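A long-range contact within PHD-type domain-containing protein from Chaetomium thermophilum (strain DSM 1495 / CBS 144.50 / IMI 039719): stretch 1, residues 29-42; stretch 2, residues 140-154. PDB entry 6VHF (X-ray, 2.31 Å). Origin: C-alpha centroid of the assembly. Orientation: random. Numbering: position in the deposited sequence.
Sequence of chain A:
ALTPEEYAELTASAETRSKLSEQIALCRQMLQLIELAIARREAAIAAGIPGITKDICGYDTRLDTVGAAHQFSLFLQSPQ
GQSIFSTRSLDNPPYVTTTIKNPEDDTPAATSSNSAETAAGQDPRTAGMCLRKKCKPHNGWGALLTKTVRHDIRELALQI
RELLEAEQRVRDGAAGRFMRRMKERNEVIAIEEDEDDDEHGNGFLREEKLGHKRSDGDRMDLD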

ATOM      1  N   GLN A  29      -2.189   2.330  -6.505  1.00 41.42           N
ATOM      2  CA  GLN A  29      -1.321   3.252  -7.222  1.00 42.95           C
ATOM      3  C   GLN A  29       0.148   2.956  -6.979  1.00 45.15           C
ATOM      4  O   GLN A  29       0.971   3.182  -7.873  1.00 43.41           O
ATOM      5  CB  GLN A  29      -1.617   4.687  -6.813  1.00 45.23           C
ATOM      6  CG  GLN A  29      -2.934   5.184  -7.336  1.00 51.46           C
ATOM      7  CD  GLN A  29      -3.282   6.535  -6.779  1.00 59.59           C
ATOM      8  OE1 GLN A  29      -4.414   6.772  -6.377  1.00 58.59           O
ATOM      9  NE2 GLN A  29      -2.299   7.436  -6.740  1.00 69.89           N
ATOM     10  N   MET A  30       0.504   2.468  -5.788  1.00 42.33           N
ATOM     11  CA  MET A  30       1.867   1.979  -5.613  1.00 43.82           C
ATOM     12  C   MET A  30       2.138   0.807  -6.554  1.00 44.93           C
ATOM     13  O   MET A  30       3.232   0.695  -7.123  1.00 45.43           O
ATOM     14  CB  MET A  30       2.112   1.590  -4.156  1.00 43.70           C
ATOM     15  CG  MET A  30       2.016   2.762  -3.163  1.00 43.67           C
ATOM     16  SD  MET A  30       3.261   4.064  -3.463  1.00 57.17           S
ATOM     17  CE  MET A  30       2.425   5.207  -4.571  1.00 38.63           C
ATOM     18  N   LEU A  31       1.140  -0.053  -6.772  1.00 38.30           N
ATOM     19  CA  LEU A  31       1.341  -1.134  -7.726  1.00 41.48           C
ATOM     20  C   LEU A  31       1.570  -0.588  -9.131  1.00 41.74           C
ATOM     21  O   LEU A  31       2.408  -1.111  -9.867  1.00 44.07           O
ATOM     22  CB  LEU A  31       0.179  -2.116  -7.698  1.00 37.24           C
ATOM     23  CG  LEU A  31       0.130  -2.914  -6.386  1.00 43.84           C
ATOM     24  CD1 LEU A  31      -1.196  -3.664  -6.197  1.00 40.65           C
ATOM     25  CD2 LEU A  31       1.312  -3.862  -6.285  1.00 46.63           C
ATOM     26  N   GLN A  32       0.877   0.484  -9.512  1.00 40.06           N
ATOM     27  CA  GLN A  32       1.156   1.067 -10.824  1.00 43.61           C
ATOM     28  C   GLN A  32       2.557   1.653 -10.873  1.00 45.67           C
ATOM     29  O   GLN A  32       3.278   1.477 -11.869  1.00 47.38           O
ATOM     30  CB  GLN A  32       0.141   2.147 -11.172  1.00 43.39           C
ATOM     31  CG  GLN A  32      -1.308   1.699 -11.181  1.00 46.68           C
ATOM     32  CD  GLN A  32      -2.202   2.778 -11.752  1.00 48.12           C
ATOM     33  OE1 GLN A  32      -2.710   3.625 -11.024  1.00 45.56           O
ATOM     34  NE2 GLN A  32      -2.371   2.773 -13.066  1.00 50.66           N
ATOM     35  N   LEU A  33       2.954   2.365  -9.818  1.00 41.57           N
ATOM     36  CA  LEU A  33       4.306   2.911  -9.754  1.00 44.84           C
ATOM     37  C   LEU A  33       5.347   1.811  -9.920  1.00 44.22           C
ATOM     38  O   LEU A  33       6.304   1.953 -10.690  1.00 40.76           O
ATOM     39  CB  LEU A  33       4.498   3.637  -8.425  1.00 45.23           C
ATOM     40  CG  LEU A  33       5.882   4.200  -8.125  1.00 50.94           C
ATOM     41  CD1 LEU A  33       6.245   5.277  -9.143  1.00 48.74           C
ATOM     42  CD2 LEU A  33       5.940   4.746  -6.688  1.00 50.55           C
ATOM     43  N   ILE A  34       5.169   0.696  -9.210  1.00 43.37           N
ATOM     44  CA  ILE A  34       6.085  -0.431  -9.347  1.00 39.85           C
ATOM     45  C   ILE A  34       6.076  -0.951 -10.779  1.00 42.45           C
ATOM     46  O   ILE A  34       7.131  -1.231 -11.364  1.00 39.64           O
ATOM     47  CB  ILE A  34       5.717  -1.537  -8.349  1.00 38.95           C
ATOM     48  CG1 ILE A  34       5.839  -1.032  -6.910  1.00 43.85           C
ATOM     49  CG2 ILE A  34       6.610  -2.741  -8.543  1.00 44.87           C
ATOM     50  CD1 ILE A  34       5.213  -2.001  -5.899  1.00 42.74           C
ATOM     51  N   GLU A  35       4.886  -1.097 -11.369  1.00 37.94           N
ATOM     52  CA  GLU A  35       4.818  -1.475 -12.775  1.00 44.08           C
ATOM     53  C   GLU A  35       5.541  -0.461 -13.660  1.00 42.82           C
ATOM     54  O   GLU A  35       6.269  -0.844 -14.579  1.00 40.01           O
ATOM     55  CB  GLU A  35       3.361  -1.620 -13.214  1.00 46.28           C
ATOM     56  CG  GLU A  35       3.102  -2.824 -14.099  1.00 54.22           C
ATOM     57  CD  GLU A  35       1.613  -3.043 -14.399  1.00 70.20           C
ATOM     58  OE1 GLU A  35       1.215  -2.864 -15.580  1.00 63.49           O
ATOM     59  OE2 GLU A  35       0.847  -3.389 -13.456  1.00 70.13           O
ATOM     60  N   LEU A  36       5.337   0.839 -13.424  1.00 41.43           N
ATOM     61  CA  LEU A  36       6.026   1.829 -14.249  1.00 41.17           C
ATOM     62  C   LEU A  36       7.542   1.694 -14.116  1.00 42.18           C
ATOM     63  O   LEU A  36       8.276   1.821 -15.108  1.00 40.47           O
ATOM     64  CB  LEU A  36       5.561   3.241 -13.893  1.00 34.29           C
ATOM     65  CG  LEU A  36       6.425   4.412 -14.377  1.00 40.50           C
ATOM     66  CD1 LEU A  36       6.497   4.458 -15.895  1.00 39.26           C
ATOM     67  CD2 LEU A  36       5.913   5.730 -13.842  1.00 43.37           C
ATOM     68  N   ALA A  37       8.022   1.396 -12.905  1.00 36.90           N
ATOM     69  CA  ALA A  37       9.453   1.239 -12.679  1.00 38.82           C
ATOM     70  C   ALA A  37       9.987   0.026 -13.426  1.00 44.11           C
ATOM     71  O   ALA A  37      11.014   0.114 -14.110  1.00 42.52           O
ATOM     72  CB  ALA A  37       9.741   1.123 -11.180  1.00 42.90           C
ATOM     73  N   ILE A  38       9.274  -1.103 -13.338  1.00 41.22           N
ATOM     74  CA  ILE A  38       9.658  -2.291 -14.088  1.00 42.63           C
ATOM     75  C   ILE A  38       9.725  -1.994 -15.587  1.00 41.06           C
ATOM     76  O   ILE A  38      10.706  -2.342 -16.246  1.00 39.99           O
ATOM     77  CB  ILE A  38       8.699  -3.448 -13.765  1.00 37.76           C
ATOM     78  CG1 ILE A  38       9.014  -4.002 -12.383  1.00 45.63           C
ATOM     79  CG2 ILE A  38       8.837  -4.567 -14.781  1.00 39.33           C
ATOM     80  CD1 ILE A  38       7.830  -4.721 -11.708  1.00 43.72           C
ATOM     81  N   ALA A  39       8.704  -1.314 -16.139  1.00 41.03           N
ATOM     82  CA  ALA A  39       8.643  -1.061 -17.582  1.00 42.00           C
ATOM     83  C   ALA A  39       9.755  -0.126 -18.042  1.00 40.20           C
ATOM     84  O   ALA A  39      10.284  -0.280 -19.147  1.00 39.37           O
ATOM     85  CB  ALA A  39       7.292  -0.458 -17.972  1.00 37.55           C
ATOM     86  N   ARG A  40      10.069   0.890 -17.236  1.00 42.17           N
ATOM     87  CA  ARG A  40      11.146   1.812 -17.575  1.00 41.15           C
ATOM     88  C   ARG A  40      12.493   1.118 -17.508  1.00 39.99           C
ATOM     89  O   ARG A  40      13.407   1.456 -18.270  1.00 41.76           O
ATOM     90  CB  ARG A  40      11.126   3.020 -16.636  1.00 41.86           C
ATOM     91  CG  ARG A  40       9.990   3.987 -16.881  1.00 41.67           C
ATOM     92  CD  ARG A  40      10.099   5.194 -15.933  1.00 44.34           C
ATOM     93  NE  ARG A  40      11.441   5.762 -15.953  1.00 50.15           N
ATOM     94  CZ  ARG A  40      11.850   6.653 -16.856  1.00 52.07           C
ATOM     95  NH1 ARG A  40      11.001   7.091 -17.787  1.00 49.87           N
ATOM     96  NH2 ARG A  40      13.099   7.115 -16.815  1.00 47.62           N
ATOM     97  N   ARG A  41      12.616   0.133 -16.620  1.00 39.46           N
ATOM     98  CA  ARG A  41      13.820  -0.679 -16.546  1.00 40.54           C
ATOM     99  C   ARG A  41      13.962  -1.542 -17.790  1.00 42.53           C
ATOM    100  O   ARG A  41      15.036  -1.602 -18.394  1.00 41.03           O
ATOM    101  CB  ARG A  41      13.781  -1.544 -15.281  1.00 42.65           C
ATOM    102  CG  ARG A  41      15.017  -2.423 -15.127  1.00 46.86           C
ATOM    103  CD  ARG A  41      14.871  -3.506 -14.056  1.00 49.83           C
ATOM    104  NE  ARG A  41      16.080  -4.321 -14.039  1.00 48.00           N
ATOM    105  CZ  ARG A  41      16.223  -5.487 -14.660  1.00 48.41           C
ATOM    106  NH1 ARG A  41      15.206  -6.027 -15.324  1.00 50.58           N
ATOM    107  NH2 ARG A  41      17.391  -6.126 -14.608  1.00 49.09           N
ATOM    108  N   GLU A  42      12.877  -2.192 -18.210  1.00 43.39           N
ATOM    109  CA  GLU A  42      12.931  -2.990 -19.428  1.00 42.97           C
ATOM    110  C   GLU A  42      13.229  -2.117 -20.644  1.00 42.99           C
ATOM    111  O   GLU A  42      13.973  -2.532 -21.536  1.00 39.09           O
ATOM    112  CB  GLU A  42      11.622  -3.766 -19.605  1.00 43.39           C
ATOM    113  CG  GLU A  42      11.483  -4.470 -20.956  1.00 54.67           C
ATOM    114  CD  GLU A  42      10.044  -4.914 -21.279  1.00 66.42           C
ATOM    115  OE1 GLU A  42       9.817  -5.419 -22.415  1.00 71.98           O
ATOM    116  OE2 GLU A  42       9.150  -4.735 -20.414  1.00 62.87           O
TER
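Stretch 2 (140-154) GWGALLTKTVRHDIR

What fills the apolar centre of the contact? Ile34 does, a residue of stretch 1 whose CA-to-CB bond points toward stretch 2 and whose side chain sits as a knob among Gly142, Leu145, Thr146 and Val149. With chi1 in m and chi2 in t, Ile34 CD1 lies 3.7 Å from Leu145 CB and 4.2 Å from Val149 CG2, while Ile34 CG2 comes within 3.7 Å of Thr146 OG1. One turn earlier, Leu31 makes a second knob among Thr146, Val149, Arg150 and Ile153. Its CA-to-CB bond points sideways, but the end of the side chain comes nearer, so that Leu31 CG is 3.6 Å from Val149 CG1 and Leu31 CD1 is 3.9 Å from Ile153 CD1. Val149, in the t rotamer, also meets Met30, with Val149 CG1 4.2 Å from Met30 CB.

How do the two backbones run past each other? Stretch 1 is helical throughout, and stretch 2 is helical from Trp141 onward, with Gly140 at the N-cap position and a positive phi of 64°. The helices are nearly antiparallel, at 168° between their N-to-C directions, and their axes approach to 9.8 Å. Leu31 CA lies 6.5 Å from Thr146 CA, and about two turns further along stretch 1, Ile38 CA lies 6.9 Å from Gly142 CA, near the start of the other helix. Gly142 meets Ile38 through its backbone: Gly142 CA is 4.3 Å from Ile38 CD1.

What does stretch 2 bring to the middle and C-terminal part of stretch 1? It brings the indole of Trp141, whose CA-to-CB bond points sideways to stretch 1, with chi1 in p, while the end of the side chain comes nearer, in among Ile34, Ala37, Ile38 and Arg41. Trp141 CH2 is 3.7 Å from Ala37 CB and 3.8 Å from Ile38 CG1. The ring edge meets backbone as well, for Ile38 N lies 3.7 Å from Trp141 CH2, close to the ring plane.

Where does the contact become polar? At its margins, although no hydrogen bond joins the two stretches. The aliphatic part of Arg41 packs obliquely on the indole, with Arg41 CD 4.1 Å from Trp141 CZ2, while Arg41 NE and NH2 are hydrogen-bonded elsewhere in the structure. Toward the other end, Arg150 CG lies 4.1 Å from Leu31 CD1, again an aliphatic approach by a charged residue. Thr146 keeps its hydroxyl within its own helix, where Thr146 OG1 donates to Gly142 O at 2.9 Å, leaving the packing between the stretches essentially apolar.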

ATOM      1  N   GLY A 140      16.008  -7.712  -5.635  1.00 64.72           N
ATOM      2  CA  GLY A 140      14.676  -8.266  -5.851  1.00 58.34           C
ATOM      3  C   GLY A 140      13.527  -7.311  -5.586  1.00 58.28           C
ATOM      4  O   GLY A 140      12.473  -7.738  -5.099  1.00 56.11           O
ATOM      5  N   TRP A 141      13.693  -6.028  -5.910  1.00 54.54           N
ATOM      6  CA  TRP A 141      12.686  -5.053  -5.510  1.00 54.46           C
ATOM      7  C   TRP A 141      11.354  -5.292  -6.216  1.00 54.33           C
ATOM      8  O   TRP A 141      10.289  -5.137  -5.604  1.00 52.16           O
ATOM      9  CB  TRP A 141      13.185  -3.629  -5.761  1.00 55.13           C
ATOM     10  CG  TRP A 141      13.598  -3.303  -7.194  1.00 58.65           C
ATOM     11  CD1 TRP A 141      14.864  -3.362  -7.719  1.00 53.62           C
ATOM     12  CD2 TRP A 141      12.748  -2.825  -8.254  1.00 54.54           C
ATOM     13  NE1 TRP A 141      14.846  -2.966  -9.035  1.00 55.72           N
ATOM     14  CE2 TRP A 141      13.563  -2.633  -9.388  1.00 52.30           C
ATOM     15  CE3 TRP A 141      11.378  -2.541  -8.349  1.00 51.53           C
ATOM     16  CZ2 TRP A 141      13.057  -2.178 -10.604  1.00 48.60           C
ATOM     17  CZ3 TRP A 141      10.874  -2.093  -9.555  1.00 52.01           C
ATOM     18  CH2 TRP A 141      11.717  -1.914 -10.674  1.00 51.33           C
ATOM     19  N   GLY A 142      11.398  -5.668  -7.495  1.00 49.18           N
ATOM     20  CA  GLY A 142      10.172  -5.848  -8.255  1.00 48.12           C
ATOM     21  C   GLY A 142       9.202  -6.801  -7.589  1.00 55.94           C
ATOM     22  O   GLY A 142       8.057  -6.443  -7.299  1.00 49.35           O
ATOM     23  N   ALA A 143       9.649  -8.027  -7.321  1.00 56.14           N
ATOM     24  CA  ALA A 143       8.751  -9.017  -6.744  1.00 51.78           C
ATOM     25  C   ALA A 143       8.475  -8.759  -5.270  1.00 52.82           C
ATOM     26  O   ALA A 143       7.364  -9.034  -4.796  1.00 55.21           O
ATOM     27  CB  ALA A 143       9.322 -10.420  -6.938  1.00 48.72           C
ATOM     28  N   LEU A 144       9.442  -8.220  -4.532  1.00 48.45           N
ATOM     29  CA  LEU A 144       9.214  -8.040  -3.108  1.00 51.29           C
ATOM     30  C   LEU A 144       8.268  -6.876  -2.818  1.00 54.86           C
ATOM     31  O   LEU A 144       7.350  -7.019  -2.006  1.00 53.08           O
ATOM     32  CB  LEU A 144      10.544  -7.870  -2.385  1.00 53.62           C
ATOM     33  CG  LEU A 144      11.405  -9.138  -2.481  1.00 67.50           C
ATOM     34  CD1 LEU A 144      12.570  -9.104  -1.503  1.00 72.92           C
ATOM     35  CD2 LEU A 144      10.570 -10.389  -2.257  1.00 60.11           C
ATOM     36  N   LEU A 145       8.475  -5.722  -3.462  1.00 52.71           N
ATOM     37  CA  LEU A 145       7.574  -4.584  -3.289  1.00 49.65           C
ATOM     38  C   LEU A 145       6.166  -4.909  -3.775  1.00 50.37           C
ATOM     39  O   LEU A 145       5.178  -4.469  -3.170  1.00 44.54           O
ATOM     40  CB  LEU A 145       8.104  -3.364  -4.045  1.00 50.33           C
ATOM     41  CG  LEU A 145       9.388  -2.624  -3.665  1.00 51.96           C
ATOM     42  CD1 LEU A 145       9.494  -1.316  -4.457  1.00 49.05           C
ATOM     43  CD2 LEU A 145       9.419  -2.355  -2.176  1.00 53.85           C
ATOM     44  N   THR A 146       6.054  -5.632  -4.899  1.00 44.94           N
ATOM     45  CA  THR A 146       4.748  -6.120  -5.330  1.00 48.92           C
ATOM     46  C   THR A 146       4.087  -6.948  -4.231  1.00 52.05           C
ATOM     47  O   THR A 146       2.902  -6.766  -3.924  1.00 50.21           O
ATOM     48  CB  THR A 146       4.885  -6.947  -6.607  1.00 48.41           C
ATOM     49  OG1 THR A 146       5.160  -6.084  -7.718  1.00 47.54           O
ATOM     50  CG2 THR A 146       3.608  -7.752  -6.879  1.00 46.69           C
ATOM     51  N   LYS A 147       4.855  -7.851  -3.617  1.00 48.14           N
ATOM     52  CA  LYS A 147       4.328  -8.738  -2.587  1.00 47.79           C
ATOM     53  C   LYS A 147       3.905  -7.961  -1.346  1.00 51.45           C
ATOM     54  O   LYS A 147       2.851  -8.242  -0.758  1.00 44.63           O
ATOM     55  CB  LYS A 147       5.386  -9.792  -2.242  1.00 53.80           C
ATOM     56  CG  LYS A 147       5.042 -10.728  -1.094  1.00 53.71           C
ATOM     57  CD  LYS A 147       6.070 -11.854  -0.927  1.00 59.19           C
ATOM     58  CE  LYS A 147       6.514 -11.990   0.535  1.00 70.50           C
ATOM     59  NZ  LYS A 147       5.376 -11.798   1.509  1.00 67.57           N
ATOM     60  N   THR A 148       4.702  -6.972  -0.933  1.00 45.87           N
ATOM     61  CA  THR A 148       4.315  -6.177   0.227  1.00 50.40           C
ATOM     62  C   THR A 148       2.996  -5.455  -0.012  1.00 50.01           C
ATOM     63  O   THR A 148       2.087  -5.505   0.827  1.00 50.88           O
ATOM     64  CB  THR A 148       5.395  -5.156   0.560  1.00 50.39           C
ATOM     65  OG1 THR A 148       6.648  -5.825   0.713  1.00 52.57           O
ATOM     66  CG2 THR A 148       5.033  -4.438   1.851  1.00 47.25           C
ATOM     67  N   VAL A 149       2.881  -4.765  -1.155  1.00 45.82           N
ATOM     68  CA  VAL A 149       1.731  -3.900  -1.389  1.00 48.81           C
ATOM     69  C   VAL A 149       0.470  -4.734  -1.570  1.00 47.85           C
ATOM     70  O   VAL A 149      -0.565  -4.451  -0.956  1.00 44.72           O
ATOM     71  CB  VAL A 149       1.985  -2.968  -2.588  1.00 43.46           C
ATOM     72  CG1 VAL A 149       0.748  -2.140  -2.877  1.00 44.70           C
ATOM     73  CG2 VAL A 149       3.161  -2.044  -2.280  1.00 40.66           C
ATOM     74  N   ARG A 150       0.539  -5.789  -2.385  1.00 46.11           N
ATOM     75  CA  ARG A 150      -0.597  -6.703  -2.470  1.00 49.78           C
ATOM     76  C   ARG A 150      -0.957  -7.267  -1.099  1.00 46.07           C
ATOM     77  O   ARG A 150      -2.135  -7.509  -0.810  1.00 40.27           O
ATOM     78  CB  ARG A 150      -0.308  -7.839  -3.449  1.00 46.08           C
ATOM     79  CG  ARG A 150      -0.414  -7.421  -4.901  1.00 53.09           C
ATOM     80  CD  ARG A 150      -0.136  -8.571  -5.852  1.00 53.22           C
ATOM     81  NE  ARG A 150      -1.076  -9.675  -5.679  1.00 65.33           N
ATOM     82  CZ  ARG A 150      -2.275  -9.728  -6.256  1.00 70.43           C
ATOM     83  NH1 ARG A 150      -2.671  -8.730  -7.035  1.00 68.43           N
ATOM     84  NH2 ARG A 150      -3.080 -10.767  -6.053  1.00 68.07           N
ATOM     85  N   HIS A 151       0.044  -7.503  -0.245  1.00 43.98           N
ATOM     86  CA  HIS A 151      -0.257  -8.045   1.072  1.00 45.58           C
ATOM     87  C   HIS A 151      -0.993  -7.010   1.916  1.00 45.78           C
ATOM     88  O   HIS A 151      -1.938  -7.346   2.638  1.00 41.91           O
ATOM     89  CB  HIS A 151       1.021  -8.517   1.774  1.00 40.84           C
ATOM     90  CG  HIS A 151       0.780  -9.098   3.135  1.00 50.18           C
ATOM     91  ND1 HIS A 151       0.142 -10.309   3.326  1.00 48.80           N
ATOM     92  CD2 HIS A 151       1.060  -8.622   4.375  1.00 49.08           C
ATOM     93  CE1 HIS A 151       0.059 -10.561   4.623  1.00 46.98           C
ATOM     94  NE2 HIS A 151       0.611  -9.554   5.279  1.00 46.39           N
ATOM     95  N   ASP A 152      -0.584  -5.740   1.810  1.00 43.57           N
ATOM     96  CA  ASP A 152      -1.229  -4.679   2.565  1.00 44.10           C
ATOM     97  C   ASP A 152      -2.678  -4.490   2.135  1.00 44.56           C
ATOM     98  O   ASP A 152      -3.550  -4.215   2.981  1.00 36.99           O
ATOM     99  CB  ASP A 152      -0.438  -3.382   2.417  1.00 44.32           C
ATOM    100  CG  ASP A 152       0.931  -3.438   3.121  1.00 53.90           C
ATOM    101  OD1 ASP A 152       1.160  -4.352   3.951  1.00 52.90           O
ATOM    102  OD2 ASP A 152       1.776  -2.556   2.848  1.00 54.01           O
ATOM    103  N   ILE A 153      -2.969  -4.680   0.849  1.00 37.40           N
ATOM    104  CA  ILE A 153      -4.354  -4.581   0.414  1.00 41.21           C
ATOM    105  C   ILE A 153      -5.194  -5.631   1.119  1.00 40.50           C
ATOM    106  O   ILE A 153      -6.269  -5.333   1.640  1.00 38.16           O
ATOM    107  CB  ILE A 153      -4.451  -4.681  -1.119  1.00 41.81           C
ATOM    108  CG1 ILE A 153      -3.689  -3.514  -1.741  1.00 40.98           C
ATOM    109  CG2 ILE A 153      -5.896  -4.623  -1.575  1.00 42.05           C
ATOM    110  CD1 ILE A 153      -3.811  -3.430  -3.253  1.00 41.68           C
ATOM    111  N   ARG A 154      -4.695  -6.869   1.197  1.00 43.44           N
ATOM    112  CA  ARG A 154      -5.466  -7.929   1.839  1.00 43.67           C
ATOM    113  C   ARG A 154      -5.639  -7.667   3.332  1.00 44.62           C
ATOM    114  O   ARG A 154      -6.718  -7.915   3.897  1.00 33.68           O
ATOM    115  CB  ARG A 154      -4.786  -9.277   1.615  1.00 45.35           C
ATOM    116  CG  ARG A 154      -4.783  -9.796   0.186  1.00 42.32           C
ATOM    117  CD  ARG A 154      -3.873 -11.035   0.125  1.00 47.38           C
ATOM    118  NE  ARG A 154      -4.223 -12.003  -0.916  1.00 46.88           N
ATOM    119  CZ  ARG A 154      -3.569 -12.099  -2.067  1.00 52.89           C
ATOM    120  NH1 ARG A 154      -2.556 -11.266  -2.304  1.00 58.40           N
ATOM    121  NH2 ARG A 154      -3.917 -13.018  -2.976  1.00 54.66           N
TER